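PDB 1R9D: glycerol dehydratase from Clostridium butyricum, which probably acts as a glycyl-radical lyase that dehydrates glycerol without coenzyme B12. Local coordinates for residues F260-H271 / L310-I321. Numbering follows the deposited sequence.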
loop_
_atom_site.group_PDB
_atom_site.type_symbol
_atom_site.label_atom_id
_atom_site.label_comp_id
_atom_site.label_asym_id
_atom_site.label_seq_id
_atom_site.Cartn_x
_atom_site.Cartn_y
_atom_site.Cartn_z
ATOM N N PHE A 260 -34.114 -5.247 -27.376
ATOM C CA PHE A 260 -33.459 -3.952 -27.533
ATOM C C PHE A 260 -33.724 -3.023 -26.349
ATOM O O PHE A 260 -32.817 -2.343 -25.873
ATOM C CB PHE A 260 -33.909 -3.276 -28.835
ATOM C CG PHE A 260 -33.079 -2.076 -29.214
ATOM C CD1 PHE A 260 -31.747 -2.229 -29.595
ATOM C CD2 PHE A 260 -33.623 -0.797 -29.180
ATOM C CE1 PHE A 260 -30.968 -1.122 -29.933
ATOM C CE2 PHE A 260 -32.852 0.322 -29.517
ATOM C CZ PHE A 260 -31.521 0.156 -29.895
ATOM N N TYR A 261 -34.964 -2.995 -25.865
ATOM C CA TYR A 261 -35.310 -2.137 -24.736
ATOM C C TYR A 261 -34.450 -2.542 -23.535
ATOM O O TYR A 261 -33.916 -1.689 -22.826
ATOM C CB TYR A 261 -36.800 -2.291 -24.393
ATOM C CG TYR A 261 -37.423 -1.155 -23.590
ATOM C CD1 TYR A 261 -36.652 -0.323 -22.778
ATOM C CD2 TYR A 261 -38.807 -0.964 -23.597
ATOM C CE1 TYR A 261 -37.244 0.667 -21.994
ATOM C CE2 TYR A 261 -39.405 0.015 -22.818
ATOM C CZ TYR A 261 -38.625 0.826 -22.019
ATOM O OH TYR A 261 -39.232 1.778 -21.232
ATOM N N GLU A 262 -34.321 -3.847 -23.314
ATOM C CA GLU A 262 -33.519 -4.362 -22.207
ATOM C C GLU A 262 -32.053 -3.956 -22.360
ATOM O O GLU A 262 -31.401 -3.597 -21.383
ATOM C CB GLU A 262 -33.627 -5.888 -22.132
ATOM C CG GLU A 262 -34.984 -6.386 -21.637
ATOM C CD GLU A 262 -35.144 -7.891 -21.757
ATOM O OE1 GLU A 262 -36.214 -8.409 -21.356
ATOM O OE2 GLU A 262 -34.209 -8.559 -22.256
ATOM N N ALA A 263 -31.541 -4.014 -23.586
ATOM C CA ALA A 263 -30.152 -3.635 -23.845
ATOM C C ALA A 263 -29.950 -2.145 -23.557
ATOM O O ALA A 263 -28.957 -1.755 -22.941
ATOM C CB ALA A 263 -29.781 -3.954 -25.291
ATOM N N CYS A 264 -30.896 -1.313 -23.990
ATOM C CA CYS A 264 -30.803 0.130 -23.757
ATOM C C CYS A 264 -30.827 0.484 -22.273
ATOM O O CYS A 264 -30.075 1.347 -21.814
ATOM C CB CYS A 264 -31.950 0.871 -24.464
ATOM S SG CYS A 264 -31.802 0.961 -26.265
ATOM N N GLN A 265 -31.701 -0.174 -21.516
ATOM C CA GLN A 265 -31.800 0.110 -20.090
ATOM C C GLN A 265 -30.583 -0.389 -19.316
ATOM O O GLN A 265 -30.094 0.298 -18.426
ATOM C CB GLN A 265 -33.070 -0.510 -19.501
ATOM C CG GLN A 265 -33.232 -0.230 -18.011
ATOM C CD GLN A 265 -33.399 1.247 -17.704
ATOM O OE1 GLN A 265 -34.467 1.826 -17.925
ATOM N NE2 GLN A 265 -32.343 1.868 -17.197
ATOM N N LEU A 266 -30.098 -1.579 -19.652
ATOM C CA LEU A 266 -28.935 -2.131 -18.963
ATOM C C LEU A 266 -27.697 -1.296 -19.296
ATOM O O LEU A 266 -26.837 -1.063 -18.439
ATOM C CB LEU A 266 -28.725 -3.599 -19.362
ATOM C CG LEU A 266 -27.543 -4.333 -18.712
ATOM C CD1 LEU A 266 -27.537 -4.110 -17.207
ATOM C CD2 LEU A 266 -27.636 -5.814 -19.035
ATOM N N PHE A 267 -27.614 -0.838 -20.542
ATOM C CA PHE A 267 -26.494 0.003 -20.955
ATOM C C PHE A 267 -26.432 1.218 -20.036
ATOM O O PHE A 267 -25.381 1.537 -19.485
ATOM C CB PHE A 267 -26.673 0.490 -22.396
ATOM C CG PHE A 267 -25.805 1.665 -22.740
ATOM C CD1 PHE A 267 -24.455 1.491 -23.030
ATOM C CD2 PHE A 267 -26.325 2.958 -22.713
ATOM C CE1 PHE A 267 -23.637 2.590 -23.284
ATOM C CE2 PHE A 267 -25.518 4.059 -22.964
ATOM C CZ PHE A 267 -24.165 3.871 -23.249
ATOM N N TRP A 268 -27.561 1.902 -19.874
ATOM C CA TRP A 268 -27.582 3.088 -19.033
ATOM C C TRP A 268 -27.224 2.811 -17.577
ATOM O O TRP A 268 -26.543 3.619 -16.953
ATOM C CB TRP A 268 -28.938 3.807 -19.111
ATOM C CG TRP A 268 -28.939 5.052 -18.284
ATOM C CD1 TRP A 268 -29.629 5.270 -17.123
ATOM C CD2 TRP A 268 -28.117 6.208 -18.484
ATOM N NE1 TRP A 268 -29.280 6.484 -16.586
ATOM C CE2 TRP A 268 -28.353 7.081 -17.401
ATOM C CE3 TRP A 268 -27.197 6.589 -19.474
ATOM C CZ2 TRP A 268 -27.701 8.316 -17.275
ATOM C CZ3 TRP A 268 -26.549 7.817 -19.349
ATOM C CH2 TRP A 268 -26.805 8.664 -18.256
ATOM N N PHE A 269 -27.672 1.686 -17.024
ATOM C CA PHE A 269 -27.333 1.383 -15.635
ATOM C C PHE A 269 -25.826 1.176 -15.495
ATOM O O PHE A 269 -25.222 1.617 -14.523
ATOM C CB PHE A 269 -28.080 0.140 -15.133
ATOM C CG PHE A 269 -29.478 0.428 -14.651
ATOM C CD1 PHE A 269 -29.712 1.435 -13.716
ATOM C CD2 PHE A 269 -30.556 -0.313 -15.123
ATOM C CE1 PHE A 269 -31.006 1.703 -13.256
ATOM C CE2 PHE A 269 -31.852 -0.053 -14.670
ATOM C CZ PHE A 269 -32.076 0.956 -13.736
ATOM N N ILE A 270 -25.218 0.496 -16.460
ATOM C CA ILE A 270 -23.772 0.287 -16.412
ATOM C C ILE A 270 -23.093 1.659 -16.410
ATOM O O ILE A 270 -22.270 1.966 -15.543
ATOM C CB ILE A 270 -23.268 -0.494 -17.646
ATOM C CG1 ILE A 270 -23.814 -1.919 -17.631
ATOM C CG2 ILE A 270 -21.746 -0.510 -17.664
ATOM C CD1 ILE A 270 -23.603 -2.659 -18.933
ATOM N N HIS A 271 -23.457 2.482 -17.388
ATOM C CA HIS A 271 -22.886 3.820 -17.530
ATOM C C HIS A 271 -23.130 4.679 -16.294
ATOM O O HIS A 271 -22.219 5.327 -15.778
ATOM C CB HIS A 271 -23.479 4.509 -18.763
ATOM C CG HIS A 271 -22.738 5.741 -19.182
ATOM N ND1 HIS A 271 -21.584 5.695 -19.937
ATOM C CD2 HIS A 271 -22.974 7.052 -18.936
ATOM C CE1 HIS A 271 -21.143 6.925 -20.138
ATOM N NE2 HIS A 271 -21.969 7.767 -19.541
ATOM N N LEU A 310 -36.072 5.156 -28.160
ATOM C CA LEU A 310 -35.277 4.672 -27.031
ATOM C C LEU A 310 -33.856 5.229 -27.102
ATOM O O LEU A 310 -33.265 5.600 -26.081
ATOM C CB LEU A 310 -35.240 3.143 -27.026
ATOM C CG LEU A 310 -36.547 2.456 -26.612
ATOM C CD1 LEU A 310 -36.416 0.955 -26.773
ATOM C CD2 LEU A 310 -36.871 2.817 -25.171
ATOM N N ILE A 311 -33.307 5.280 -28.311
ATOM C CA ILE A 311 -31.968 5.824 -28.493
ATOM C C ILE A 311 -32.014 7.311 -28.131
ATOM O O ILE A 311 -31.113 7.827 -27.472
ATOM C CB ILE A 311 -31.480 5.613 -29.951
ATOM C CG1 ILE A 311 -31.263 4.116 -30.196
ATOM C CG2 ILE A 311 -30.184 6.380 -30.200
ATOM C CD1 ILE A 311 -30.760 3.769 -31.592
ATOM N N ASP A 312 -33.081 7.998 -28.538
ATOM C CA ASP A 312 -33.220 9.414 -28.214
ATOM C C ASP A 312 -33.243 9.607 -26.700
ATOM O O ASP A 312 -32.675 10.569 -26.182
ATOM C CB ASP A 312 -34.505 9.998 -28.818
ATOM C CG ASP A 312 -34.485 10.031 -30.339
ATOM O OD1 ASP A 312 -33.385 9.947 -30.933
ATOM O OD2 ASP A 312 -35.576 10.152 -30.942
ATOM N N CYS A 313 -33.902 8.695 -25.986
ATOM C CA CYS A 313 -33.962 8.795 -24.532
ATOM C C CYS A 313 -32.574 8.641 -23.922
ATOM O O CYS A 313 -32.240 9.323 -22.955
ATOM C CB CYS A 313 -34.903 7.737 -23.953
ATOM S SG CYS A 313 -36.657 8.121 -24.214
ATOM N N ILE A 314 -31.771 7.742 -24.487
ATOM C CA ILE A 314 -30.414 7.532 -23.990
ATOM C C ILE A 314 -29.614 8.812 -24.221
ATOM O O ILE A 314 -28.842 9.240 -23.364
ATOM C CB ILE A 314 -29.722 6.350 -24.709
ATOM C CG1 ILE A 314 -30.310 5.022 -24.211
ATOM C CG2 ILE A 314 -28.226 6.390 -24.450
ATOM C CD1 ILE A 314 -29.781 3.800 -24.933
ATOM N N TRP A 315 -29.806 9.426 -25.384
ATOM C CA TRP A 315 -29.114 10.672 -25.691
ATOM C C TRP A 315 -29.438 11.693 -24.600
ATOM O O TRP A 315 -28.548 12.355 -24.064
ATOM C CB TRP A 315 -29.558 11.217 -27.054
ATOM C CG TRP A 315 -28.541 11.071 -28.166
ATOM C CD1 TRP A 315 -28.085 12.064 -28.988
ATOM C CD2 TRP A 315 -27.889 9.865 -28.595
ATOM N NE1 TRP A 315 -27.193 11.552 -29.902
ATOM C CE2 TRP A 315 -27.053 10.207 -29.684
ATOM C CE3 TRP A 315 -27.929 8.531 -28.166
ATOM C CZ2 TRP A 315 -26.262 9.262 -30.351
ATOM C CZ3 TRP A 315 -27.141 7.586 -28.831
ATOM C CH2 TRP A 315 -26.319 7.961 -29.913
ATOM N N ILE A 316 -30.718 11.813 -24.255
ATOM C CA ILE A 316 -31.109 12.760 -23.223
ATOM C C ILE A 316 -30.496 12.424 -21.858
ATOM O O ILE A 316 -30.041 13.319 -21.145
ATOM C CB ILE A 316 -32.653 12.848 -23.110
ATOM C CG1 ILE A 316 -33.221 13.424 -24.415
ATOM C CG2 ILE A 316 -33.043 13.717 -21.927
ATOM C CD1 ILE A 316 -34.735 13.499 -24.472
ATOM N N LYS A 317 -30.475 11.142 -21.499
ATOM C CA LYS A 317 -29.901 10.726 -20.217
ATOM C C LYS A 317 -28.421 11.111 -20.128
ATOM O O LYS A 317 -27.938 11.509 -19.071
ATOM C CB LYS A 317 -30.043 9.211 -20.017
ATOM C CG LYS A 317 -31.485 8.715 -19.875
ATOM C CD LYS A 317 -32.217 9.419 -18.741
ATOM C CE LYS A 317 -31.539 9.213 -17.400
ATOM N NZ LYS A 317 -32.198 10.011 -16.312
ATOM N N LEU A 318 -27.703 10.995 -21.241
ATOM C CA LEU A 318 -26.284 11.345 -21.250
ATOM C C LEU A 318 -26.070 12.833 -20.957
ATOM O O LEU A 318 -24.961 13.260 -20.643
ATOM C CB LEU A 318 -25.661 10.965 -22.601
ATOM C CG LEU A 318 -25.485 9.461 -22.853
ATOM C CD1 LEU A 318 -25.369 9.194 -24.338
ATOM C CD2 LEU A 318 -24.260 8.955 -22.103
ATOM N N ASN A 319 -27.137 13.623 -21.059
ATOM C CA ASN A 319 -27.062 15.058 -20.789
ATOM C C ASN A 319 -27.489 15.358 -19.352
ATOM O O ASN A 319 -27.421 16.500 -18.893
ATOM C CB ASN A 319 -27.968 15.823 -21.759
ATOM C CG ASN A 319 -27.353 15.981 -23.137
ATOM O OD1 ASN A 319 -26.542 16.876 -23.365
ATOM N ND2 ASN A 319 -27.729 15.107 -24.056
ATOM N N ASP A 320 -27.916 14.324 -18.640
ATOM C CA ASP A 320 -28.377 14.491 -17.265
ATOM C C ASP A 320 -27.222 14.550 -16.268
ATOM O O ASP A 320 -27.338 15.155 -15.203
ATOM C CB ASP A 320 -29.313 13.344 -16.891
ATOM C CG ASP A 320 -30.183 13.675 -15.698
ATOM O OD1 ASP A 320 -30.685 12.731 -15.041
ATOM O OD2 ASP A 320 -30.370 14.879 -15.424
ATOM N N ILE A 321 -26.106 13.920 -16.621
ATOM C CA ILE A 321 -24.936 13.891 -15.753
ATOM C C ILE A 321 -24.145 15.196 -15.803
ATOM O O ILE A 321 -23.960 15.775 -16.871
ATOM C CB ILE A 321 -24.007 12.716 -16.149
ATOM C CG1 ILE A 321 -24.798 11.404 -16.089
ATOM C CG2 ILE A 321 -22.789 12.667 -15.229
ATOM C CD1 ILE A 321 -23.998 10.168 -16.457
#
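With CG of Trp268 swung opposite the main-chain N (chi1 -178°) and Lys317 bent at both chi2 and chi3, the indole lies across the lysine at about a right angle. Lys317 CB sits 3.5 Å from the centroid of the six-membered ring, almost on its normal, a CH-pi contact, and the bent chain carries CE back to within 3.6 Å of Trp268 NE1. Leu318 CD2 meets the same indole at its edge, near the ring plane, then reaches His271, 3.6 Å from NE2. Ile321 CD1 fills in beside both rings, 3.7 Å from Trp268 CH2. The polar ends find partners beyond the facing side chains: Trp268 NE1 bonds to Gly74 O, His271 NE2 to Gln340 OE1, and Lys317 NZ pairs with Glu70 and, weakly, with Asp320 of its own segment.

Towards the other end the contacts are apolar. Ile314 CD1 presses on Cys264 CB at 3.7 Å, Leu310 CD2 lies over one face of the Tyr261 ring, and Ile311 CG1 abuts the edge of Phe260, 4.0 Å from CZ.

The helical segments 260-271 and 310-317 run nearly parallel, at 8°, their axes 10.4 Å apart at closest approach, and the side chains that meet between them are all buried in the pyruvate formate lyase-like region. Helix 288-298 packs against Phe260, Cys264 and Phe267, helix 236-252 against Tyr261, and helix 11-22 against Cys313 and Ile316 of helix 304-317.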